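Local coordinates for protein alkaline phosphatase D (Bacillus subtilis, PDB 2YEQ) that hydrolyses phosphate esters as an alkaline phosphatase and phosphodiesterase, using an active site that contains iron and calcium, at residues G111-M117 against Y267-F273; P18-V23 against T104-P110; H137-L143 against G441-C445. The contacts are given in a common frame with arbitrary orientation. Numbering follows the deposited sequence.

Overall arrangement
The chain first forms interaction 2, in the N-terminal domain, where loop 18-23 meets the end of strand 97-105. Interaction 1 takes up the next residues, 111-117, as they lead into strand 117-122 of the phosphatase domain. These two contacts lie with centres about 12 Å apart and touch through Tyr267, Val114, Leu107 and Pro108. Together they pack the connection between the domains. Interaction 3 is centred about 20 Å from each of them and touches neither. It uses strand 440-448, the neighbour of 117-122 in the large mixed sheet. The segments of interactions 1 and 3 alternate along the chain, so distant parts of the sequence are interleaved in the phosphatase domain.

Interaction 1. Residues G111-M117 against Y267-F273; sequences GANVPQM and YGNLASF
Residues 111-116 are an irregular loop that enters strand 117-122. They pack on 267-273, the turn and following strand residues of the hairpin 263-267/271-275. In that hairpin Leu270 and Ala271 both face Tyr267, a classic beta bulge. Gly111 has positive phi, and its CA lies 4.5 Å from Asn269 CA. Ala112 CA is 4.4 Å from Gly268 CA, and Ala112 O accepts a hydrogen bond from Asn269 N at 2.9 Å. Gly268 has phi/psi of 58/-135, and a CB there would clash with Ala112 O. Asn113 is the centre of an inverse gamma turn. Its t rotamer brings OD1 to 2.8 Å from Asn269 ND2, a second hydrogen bond. Val114 points toward the hairpin, with CG2 3.6 Å from Leu270 CB and 3.9 Å from Tyr267 CD2. One water joins Val114 O to Asn269 OD1. Another joins Gln116 O to Tyr267 OH. Met117 is fully extended (ttt). Its SD lies over the face of the Tyr267 ring, 3.8 Å from the centroid, and CE reaches Phe273 CE2 at 3.6 Å. Met117 CB is 3.7 Å from Leu270 CD2. Met117 starts a strand of one mixed sheet, and Ala271-Phe273 belong to the other. Such packing, here with Met-aromatic contacts, is consistent with the two-sheet sandwich of calcineurin-like metallophosphatases.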
loop_
_atom_site.group_PDB
_atom_site.type_symbol
_atom_site.label_atom_id
_atom_site.label_comp_id
_atom_site.label_asym_id
_atom_site.label_seq_id
_atom_site.Cartn_x
_atom_site.Cartn_y
_atom_site.Cartn_z
ATOM N N GLY A 111 19.596 11.771 -11.251
ATOM C CA GLY A 111 19.669 13.063 -11.927
ATOM C C GLY A 111 19.336 13.069 -13.415
ATOM O O GLY A 111 19.297 14.137 -14.021
ATOM N N ALA A 112 19.072 11.906 -14.015
ATOM C CA ALA A 112 18.649 11.866 -15.420
ATOM C C ALA A 112 17.436 12.750 -15.609
ATOM O O ALA A 112 16.535 12.785 -14.776
ATOM C CB ALA A 112 18.327 10.438 -15.884
ATOM N N ASN A 113 17.412 13.448 -16.734
ATOM C CA ASN A 113 16.361 14.388 -17.040
ATOM C C ASN A 113 15.176 13.705 -17.728
ATOM O O ASN A 113 14.935 13.890 -18.921
ATOM C CB ASN A 113 16.945 15.494 -17.927
ATOM C CG ASN A 113 16.149 16.765 -17.865
ATOM O OD1 ASN A 113 15.752 17.212 -16.792
ATOM N ND2 ASN A 113 15.910 17.364 -19.021
ATOM N N VAL A 114 14.407 12.939 -16.972
ATOM C CA VAL A 114 13.319 12.168 -17.557
ATOM C C VAL A 114 12.073 13.013 -17.714
ATOM O O VAL A 114 11.710 13.754 -16.805
ATOM C CB VAL A 114 13.033 10.882 -16.729
ATOM C CG1 VAL A 114 14.264 9.988 -16.740
ATOM C CG2 VAL A 114 12.700 11.217 -15.328
ATOM N N PRO A 115 11.404 12.898 -18.864
ATOM C CA PRO A 115 10.228 13.722 -19.161
ATOM C C PRO A 115 8.912 13.254 -18.559
ATOM O O PRO A 115 7.983 14.055 -18.447
ATOM C CB PRO A 115 10.102 13.607 -20.693
ATOM C CG PRO A 115 10.678 12.303 -21.011
ATOM C CD PRO A 115 11.843 12.155 -20.056
ATOM N N GLN A 116 8.802 11.972 -18.205
ATOM C CA GLN A 116 7.525 11.432 -17.745
ATOM C C GLN A 116 7.710 10.146 -16.924
ATOM O O GLN A 116 8.701 9.425 -17.082
ATOM C CB GLN A 116 6.606 11.167 -18.931
ATOM C CG GLN A 116 5.169 10.844 -18.575
ATOM C CD GLN A 116 4.266 10.736 -19.804
ATOM O OE1 GLN A 116 3.832 11.737 -20.351
ATOM N NE2 GLN A 116 3.952 9.514 -20.206
ATOM N N MET A 117 6.760 9.912 -16.026
ATOM C CA MET A 117 6.705 8.703 -15.214
ATOM C C MET A 117 5.242 8.360 -15.063
ATOM O O MET A 117 4.407 9.255 -14.859
ATOM C CB MET A 117 7.306 8.979 -13.829
ATOM C CG MET A 117 7.231 7.801 -12.883
ATOM S SD MET A 117 7.824 8.205 -11.249
ATOM C CE MET A 117 7.993 6.532 -10.566
ATOM N N TYR A 267 13.388 9.150 -8.992
ATOM C CA TYR A 267 13.137 8.740 -10.352
ATOM C C TYR A 267 13.757 9.803 -11.266
ATOM O O TYR A 267 13.104 10.771 -11.641
ATOM C CB TYR A 267 11.652 8.598 -10.582
ATOM C CG TYR A 267 11.332 7.797 -11.812
ATOM C CD1 TYR A 267 11.210 6.419 -11.742
ATOM C CD2 TYR A 267 11.161 8.420 -13.063
ATOM C CE1 TYR A 267 10.921 5.659 -12.888
ATOM C CE2 TYR A 267 10.870 7.670 -14.214
ATOM C CZ TYR A 267 10.761 6.286 -14.114
ATOM O OH TYR A 267 10.477 5.538 -15.226
ATOM N N GLY A 268 15.038 9.631 -11.575
ATOM C CA GLY A 268 15.807 10.669 -12.253
ATOM C C GLY A 268 15.787 11.951 -11.430
ATOM O O GLY A 268 15.947 11.912 -10.208
ATOM N N ASN A 269 15.567 13.084 -12.092
ATOM C CA ASN A 269 15.357 14.349 -11.396
ATOM C C ASN A 269 13.903 14.729 -11.385
ATOM O O ASN A 269 13.555 15.842 -11.024
ATOM C CB ASN A 269 16.171 15.469 -12.046
ATOM C CG ASN A 269 15.640 15.869 -13.434
ATOM O OD1 ASN A 269 14.656 15.307 -13.955
ATOM N ND2 ASN A 269 16.309 16.838 -14.044
ATOM N N LEU A 270 13.044 13.822 -11.806
ATOM C CA LEU A 270 11.634 14.125 -11.870
ATOM C C LEU A 270 10.940 14.053 -10.489
ATOM O O LEU A 270 10.097 14.902 -10.160
ATOM C CB LEU A 270 10.947 13.172 -12.854
ATOM C CG LEU A 270 9.456 13.336 -13.141
ATOM C CD1 LEU A 270 9.127 14.715 -13.693
ATOM C CD2 LEU A 270 8.961 12.220 -14.117
ATOM N N ALA A 271 11.223 13.005 -9.720
ATOM C CA ALA A 271 10.464 12.790 -8.468
ATOM C C ALA A 271 11.321 12.078 -7.432
ATOM O O ALA A 271 12.022 11.110 -7.762
ATOM C CB ALA A 271 9.184 12.009 -8.732
ATOM N N SER A 272 11.272 12.591 -6.204
ATOM C CA SER A 272 11.933 12.004 -5.040
ATOM C C SER A 272 10.838 11.351 -4.184
ATOM O O SER A 272 9.880 12.016 -3.791
ATOM C CB SER A 272 12.669 13.098 -4.266
ATOM O OG SER A 272 13.135 12.650 -3.002
ATOM N N PHE A 273 10.962 10.043 -3.944
ATOM C CA PHE A 273 9.912 9.260 -3.280
ATOM C C PHE A 273 10.386 8.868 -1.883
ATOM O O PHE A 273 11.423 8.239 -1.749
ATOM C CB PHE A 273 9.621 7.994 -4.067
ATOM C CG PHE A 273 8.858 8.234 -5.335
ATOM C CD1 PHE A 273 7.491 8.317 -5.318
ATOM C CD2 PHE A 273 9.523 8.385 -6.547
ATOM C CE1 PHE A 273 6.769 8.541 -6.480
ATOM C CE2 PHE A 273 8.810 8.606 -7.726
ATOM C CZ PHE A 273 7.428 8.693 -7.684
HETATM O O HOH W 1 12.596 15.623 -15.326
HETATM O O HOH W 2 10.043 6.822 -17.399
#

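Interaction 2. Residues P18-V23 against T104-P110; sequences PLSDSV and TKTLPAP. With EDO (1,2-ethanediol), chain I.
Loop 18-23 reverses the chain between strands 13-16 and 23-28, with Leu19 N bonded to Ser22 O at 2.9 Å. It lies against 104-110, where strand 97-105 ends and an extended, proline-rich run begins. The nearest CA pair is Ser20 and Leu107, 4.3 Å apart. One hydrogen bond crosses, from Leu107 N to Leu19 O at 3.0 Å. Beside it Ser20 CA makes a CA-H...O contact with Leu107 O at 3.3 Å. Leu107 is mt and points toward the loop. Its CD1 is 3.2 Å from Pro18 O, and its CD2 is 3.9 Å from Pro18 CG. Beyond the loop, Leu107 also packs on Phe265 and Tyr267. The contact joins a hairpin of the N-terminal domain, of the E-set clan, to the exit strand of that domain where the chain leaves for the phosphatase domain. Thr106 takes the p rotamer, with CB 3.4 Å from Leu19 O, and its OG1 is bonded to Glu83 O and Lys86 N. Thr104 is t. Its OG1 lies 3.5 Å from CG2 of Val23, itself a p rotamer, and is hydrogen-bonded to Ser15. Lys105 CB points away from the loop; its NZ forms a salt bridge with Asp144 and a hydrogen bond with Asn85. Ser22 is p, with OG bonded to Arg249. Ser20, also p, sets CB 3.4 Å from Pro108 O and OG 4.0 Å from Pro110 CD.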
loop_
_atom_site.group_PDB
_atom_site.type_symbol
_atom_site.label_atom_id
_atom_site.label_comp_id
_atom_site.label_asym_id
_atom_site.label_seq_id
_atom_site.Cartn_x
_atom_site.Cartn_y
_atom_site.Cartn_z
ATOM N N PRO A 18 13.361 -1.255 -7.325
ATOM C CA PRO A 18 14.305 -0.995 -8.407
ATOM C C PRO A 18 15.204 0.159 -8.075
ATOM O O PRO A 18 14.748 1.122 -7.425
ATOM C CB PRO A 18 13.395 -0.642 -9.602
ATOM C CG PRO A 18 12.195 -0.109 -9.007
ATOM C CD PRO A 18 11.993 -0.903 -7.718
ATOM N N LEU A 19 16.472 0.035 -8.482
ATOM C CA LEU A 19 17.439 1.124 -8.501
ATOM C C LEU A 19 17.917 1.278 -9.957
ATOM O O LEU A 19 17.428 0.595 -10.851
ATOM C CB LEU A 19 18.614 0.839 -7.571
ATOM C CG LEU A 19 18.283 0.792 -6.063
ATOM C CD1 LEU A 19 19.494 0.358 -5.248
ATOM C CD2 LEU A 19 17.722 2.122 -5.565
ATOM N N SER A 20 18.873 2.162 -10.211
ATOM C CA SER A 20 19.285 2.405 -11.600
ATOM C C SER A 20 20.106 1.265 -12.190
ATOM O O SER A 20 20.204 1.156 -13.402
ATOM C CB SER A 20 20.017 3.748 -11.740
ATOM O OG SER A 20 21.239 3.745 -11.065
ATOM N N ASP A 21 20.669 0.402 -11.355
ATOM C CA ASP A 21 21.535 -0.678 -11.837
ATOM C C ASP A 21 21.157 -2.078 -11.330
ATOM O O ASP A 21 21.926 -3.024 -11.509
ATOM C CB ASP A 21 22.974 -0.382 -11.409
ATOM C CG ASP A 21 23.170 -0.501 -9.900
ATOM O OD1 ASP A 21 22.243 -0.140 -9.135
ATOM O OD2 ASP A 21 24.241 -0.980 -9.470
ATOM N N SER A 22 20.010 -2.204 -10.674
ATOM C CA SER A 22 19.611 -3.476 -10.063
ATOM C C SER A 22 18.151 -3.445 -9.722
ATOM O O SER A 22 17.530 -2.372 -9.698
ATOM C CB SER A 22 20.408 -3.753 -8.787
ATOM O OG SER A 22 20.178 -2.764 -7.806
ATOM N N VAL A 23 17.610 -4.629 -9.445
ATOM C CA VAL A 23 16.232 -4.784 -9.037
ATOM C C VAL A 23 16.151 -6.062 -8.199
ATOM O O VAL A 23 16.985 -6.955 -8.352
ATOM C CB VAL A 23 15.309 -4.886 -10.265
ATOM C CG1 VAL A 23 15.620 -6.162 -11.079
ATOM C CG2 VAL A 23 13.838 -4.865 -9.836
ATOM N N THR A 104 10.199 -6.466 -15.614
ATOM C CA THR A 104 10.601 -5.437 -14.691
ATOM C C THR A 104 11.315 -4.279 -15.387
ATOM O O THR A 104 11.507 -4.297 -16.604
ATOM C CB THR A 104 11.499 -6.025 -13.592
ATOM O OG1 THR A 104 11.596 -5.077 -12.532
ATOM C CG2 THR A 104 12.902 -6.387 -14.111
ATOM N N LYS A 105 11.717 -3.277 -14.611
ATOM C CA LYS A 105 12.339 -2.087 -15.186
ATOM C C LYS A 105 13.170 -1.321 -14.172
ATOM O O LYS A 105 12.692 -1.007 -13.073
ATOM C CB LYS A 105 11.268 -1.180 -15.771
ATOM C CG LYS A 105 11.834 -0.021 -16.594
ATOM C CD LYS A 105 10.701 0.876 -17.065
ATOM C CE LYS A 105 11.187 2.094 -17.815
ATOM N NZ LYS A 105 11.082 3.319 -16.966
ATOM N N THR A 106 14.422 -1.056 -14.519
ATOM C CA THR A 106 15.315 -0.317 -13.646
ATOM C C THR A 106 14.935 1.176 -13.642
ATOM O O THR A 106 14.274 1.672 -14.552
ATOM C CB THR A 106 16.800 -0.433 -14.074
ATOM O OG1 THR A 106 16.920 -0.119 -15.472
ATOM C CG2 THR A 106 17.377 -1.808 -13.775
ATOM N N LEU A 107 15.374 1.884 -12.614
ATOM C CA LEU A 107 15.169 3.331 -12.541
ATOM C C LEU A 107 16.107 4.058 -13.520
ATOM O O LEU A 107 17.160 3.539 -13.881
ATOM C CB LEU A 107 15.489 3.834 -11.140
ATOM C CG LEU A 107 14.652 3.283 -9.979
ATOM C CD1 LEU A 107 15.070 4.014 -8.697
ATOM C CD2 LEU A 107 13.180 3.434 -10.261
ATOM N N PRO A 108 15.749 5.278 -13.901
ATOM C CA PRO A 108 16.701 6.171 -14.581
ATOM C C PRO A 108 17.939 6.413 -13.735
ATOM O O PRO A 108 17.895 6.287 -12.505
ATOM C CB PRO A 108 15.929 7.493 -14.722
ATOM C CG PRO A 108 14.511 7.138 -14.644
ATOM C CD PRO A 108 14.422 5.887 -13.771
ATOM N N ALA A 109 19.038 6.756 -14.395
ATOM C CA ALA A 109 20.264 7.150 -13.704
ATOM C C ALA A 109 19.948 8.331 -12.790
ATOM O O ALA A 109 19.091 9.150 -13.117
ATOM C CB ALA A 109 21.362 7.511 -14.716
ATOM N N PRO A 110 20.576 8.389 -11.617
ATOM C CA PRO A 110 20.330 9.506 -10.710
ATOM C C PRO A 110 20.524 10.842 -11.435
ATOM O O PRO A 110 21.491 11.001 -12.190
ATOM C CB PRO A 110 21.393 9.332 -9.609
ATOM C CG PRO A 110 22.102 8.051 -9.888
ATOM C CD PRO A 110 21.817 7.661 -11.292
HETATM C C1 EDO I . 15.701 0.588 -2.984
HETATM O O1 EDO I . 14.821 0.769 -4.103
HETATM C C2 EDO I . 14.895 0.396 -1.708
HETATM O O2 EDO I . 15.333 -0.777 -1.018
#

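Interaction 3. Residues H137-L143 against G441-C445; sequences HMAKEKL and GYVRC. With EDO (1,2-ethanediol), chain B.
After helix 133-138 comes a type I beta turn from Met138 to Glu141, closed by Glu141 N to Met138 O at 2.9 Å. Lys140 N also bonds His137 O at 3.1 Å. The chain then runs on toward strand 145-148. This is the connection of a beta-alpha-beta crossover that starts from strand 117-122, and it lies on a face of the large mixed sheet. Residues 441-445, within strand 440-448, present Tyr442 and Arg444 toward it, while Val443 and Cys445 point away. No backbone pairing crosses: the nearest CA atoms, Met138 and Tyr442, are 8.2 Å apart, and Leu143 and Arg444 are 8.6 Å apart. Side chains bridge the gap. Glu141, with chi1 and chi2 both m, points toward the strand and uses both carboxylate oxygens. Its OE2 accepts from Tyr442 OH at 2.5 Å, and its OE1 forms a salt bridge with Arg444 NH1 at 2.8 Å. OE2 also pairs with Arg457, and Arg444 NH2 with Asp455, both on strand 451-459. Tyr442 is p, and Met138 CE sits over one face of its ring, 3.7 Å from CG. Leu143 CD2 touches Arg444 CG at 4.2 Å, while Leu143 O accepts from a bound 1,2-ethanediol O2 at 2.7 Å. His137 CB lies 4.0 Å from Tyr442 OH, and His137 NE2 is hydrogen-bonded to Ala467 O. The loop carboxylate of Glu141 thus meets one phenol and two arginines of the sheet. The like charges of Arg444 and Arg457 lie close together there, so Glu141 is very probably ionised.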
loop_
_atom_site.group_PDB
_atom_site.type_symbol
_atom_site.label_atom_id
_atom_site.label_comp_id
_atom_site.label_asym_id
_atom_site.label_seq_id
_atom_site.Cartn_x
_atom_site.Cartn_y
_atom_site.Cartn_z
ATOM N N HIS A 137 -7.231 -5.568 -14.430
ATOM C CA HIS A 137 -7.105 -4.295 -15.149
ATOM C C HIS A 137 -5.746 -3.624 -14.982
ATOM O O HIS A 137 -5.189 -3.096 -15.961
ATOM C CB HIS A 137 -8.227 -3.327 -14.746
ATOM C CG HIS A 137 -9.597 -3.812 -15.109
ATOM N ND1 HIS A 137 -9.985 -4.041 -16.418
ATOM C CD2 HIS A 137 -10.666 -4.121 -14.339
ATOM C CE1 HIS A 137 -11.243 -4.444 -16.433
ATOM N NE2 HIS A 137 -11.681 -4.508 -15.184
ATOM N N MET A 138 -5.178 -3.642 -13.771
ATOM C CA MET A 138 -3.920 -2.983 -13.566
ATOM C C MET A 138 -2.824 -3.610 -14.404
ATOM O O MET A 138 -1.948 -2.906 -14.901
ATOM C CB MET A 138 -3.498 -3.019 -12.093
ATOM C CG MET A 138 -2.329 -2.132 -11.774
ATOM S SD MET A 138 -1.675 -2.363 -10.101
ATOM C CE MET A 138 -3.073 -1.719 -9.213
ATOM N N ALA A 139 -2.866 -4.937 -14.535
ATOM C CA ALA A 139 -1.836 -5.688 -15.268
ATOM C C ALA A 139 -1.790 -5.288 -16.756
ATOM O O ALA A 139 -0.824 -5.571 -17.425
ATOM C CB ALA A 139 -2.069 -7.193 -15.132
ATOM N N LYS A 140 -2.849 -4.661 -17.252
ATOM C CA LYS A 140 -2.894 -4.182 -18.650
ATOM C C LYS A 140 -2.434 -2.721 -18.806
ATOM O O LYS A 140 -2.370 -2.213 -19.930
ATOM C CB LYS A 140 -4.310 -4.347 -19.195
ATOM C CG LYS A 140 -4.767 -5.811 -19.264
ATOM C CD LYS A 140 -6.259 -5.906 -19.455
ATOM C CE LYS A 140 -6.687 -7.213 -20.132
ATOM N NZ LYS A 140 -8.129 -7.513 -19.851
ATOM N N GLU A 141 -2.104 -2.052 -17.693
ATOM C CA GLU A 141 -1.692 -0.652 -17.731
ATOM C C GLU A 141 -0.251 -0.582 -18.169
ATOM O O GLU A 141 0.501 -1.532 -17.996
ATOM C CB GLU A 141 -1.805 0.038 -16.341
ATOM C CG GLU A 141 -3.207 0.072 -15.714
ATOM C CD GLU A 141 -4.053 1.265 -16.140
ATOM O OE1 GLU A 141 -3.639 2.029 -17.045
ATOM O OE2 GLU A 141 -5.141 1.437 -15.567
ATOM N N LYS A 142 0.153 0.563 -18.708
ATOM C CA LYS A 142 1.549 0.776 -19.038
ATOM C C LYS A 142 2.187 1.582 -17.932
ATOM O O LYS A 142 2.078 2.792 -17.919
ATOM C CB LYS A 142 1.695 1.511 -20.380
ATOM C CG LYS A 142 1.579 0.589 -21.594
ATOM C CD LYS A 142 0.250 0.747 -22.334
ATOM C CE LYS A 142 -0.384 -0.611 -22.713
ATOM N NZ LYS A 142 0.331 -1.304 -23.829
ATOM N N LEU A 143 2.869 0.912 -17.009
ATOM C CA LEU A 143 3.402 1.579 -15.818
ATOM C C LEU A 143 4.874 1.337 -15.701
ATOM O O LEU A 143 5.364 0.281 -16.118
ATOM C CB LEU A 143 2.707 1.029 -14.562
ATOM C CG LEU A 143 1.194 0.947 -14.564
ATOM C CD1 LEU A 143 0.734 0.178 -13.306
ATOM C CD2 LEU A 143 0.564 2.355 -14.660
ATOM N N GLY A 441 -11.047 0.014 -6.796
ATOM C CA GLY A 441 -10.107 0.212 -7.879
ATOM C C GLY A 441 -8.742 0.610 -7.348
ATOM O O GLY A 441 -8.264 0.094 -6.324
ATOM N N TYR A 442 -8.126 1.552 -8.043
ATOM C CA TYR A 442 -6.771 1.993 -7.762
ATOM C C TYR A 442 -6.561 3.333 -8.448
ATOM O O TYR A 442 -7.465 3.837 -9.098
ATOM C CB TYR A 442 -5.728 0.979 -8.258
ATOM C CG TYR A 442 -5.765 0.687 -9.750
ATOM C CD1 TYR A 442 -5.036 1.455 -10.664
ATOM C CD2 TYR A 442 -6.517 -0.357 -10.234
ATOM C CE1 TYR A 442 -5.078 1.178 -12.032
ATOM C CE2 TYR A 442 -6.572 -0.649 -11.571
ATOM C CZ TYR A 442 -5.869 0.127 -12.473
ATOM O OH TYR A 442 -5.936 -0.209 -13.803
ATOM N N VAL A 443 -5.407 3.932 -8.233
ATOM C CA VAL A 443 -5.099 5.273 -8.731
ATOM C C VAL A 443 -3.894 5.182 -9.635
ATOM O O VAL A 443 -2.913 4.493 -9.340
ATOM C CB VAL A 443 -4.849 6.289 -7.574
ATOM C CG1 VAL A 443 -4.548 7.656 -8.122
ATOM C CG2 VAL A 443 -6.043 6.316 -6.626
ATOM N N ARG A 444 -3.999 5.805 -10.814
ATOM C CA ARG A 444 -2.888 5.853 -11.759
ATOM C C ARG A 444 -2.344 7.277 -11.868
ATOM O O ARG A 444 -3.096 8.211 -12.144
ATOM C CB ARG A 444 -3.377 5.393 -13.148
ATOM C CG ARG A 444 -2.297 5.372 -14.209
ATOM C CD ARG A 444 -2.870 4.916 -15.565
ATOM N NE ARG A 444 -3.822 5.877 -16.085
ATOM C CZ ARG A 444 -4.796 5.628 -16.966
ATOM N NH1 ARG A 444 -4.990 4.420 -17.480
ATOM N NH2 ARG A 444 -5.590 6.616 -17.349
ATOM N N CYS A 445 -1.048 7.443 -11.664
ATOM C CA CYS A 445 -0.445 8.762 -11.687
ATOM C C CYS A 445 0.484 8.912 -12.904
ATOM O O CYS A 445 1.283 8.029 -13.193
ATOM C CB CYS A 445 0.307 9.038 -10.385
ATOM S SG CYS A 445 -0.854 9.244 -8.966
HETATM C C1 EDO B . 7.425 -3.211 -16.769
HETATM O O1 EDO B . 7.863 -4.180 -15.827
HETATM C C2 EDO B . 7.620 -1.819 -16.203
HETATM O O2 EDO B . 7.497 -0.905 -17.299
#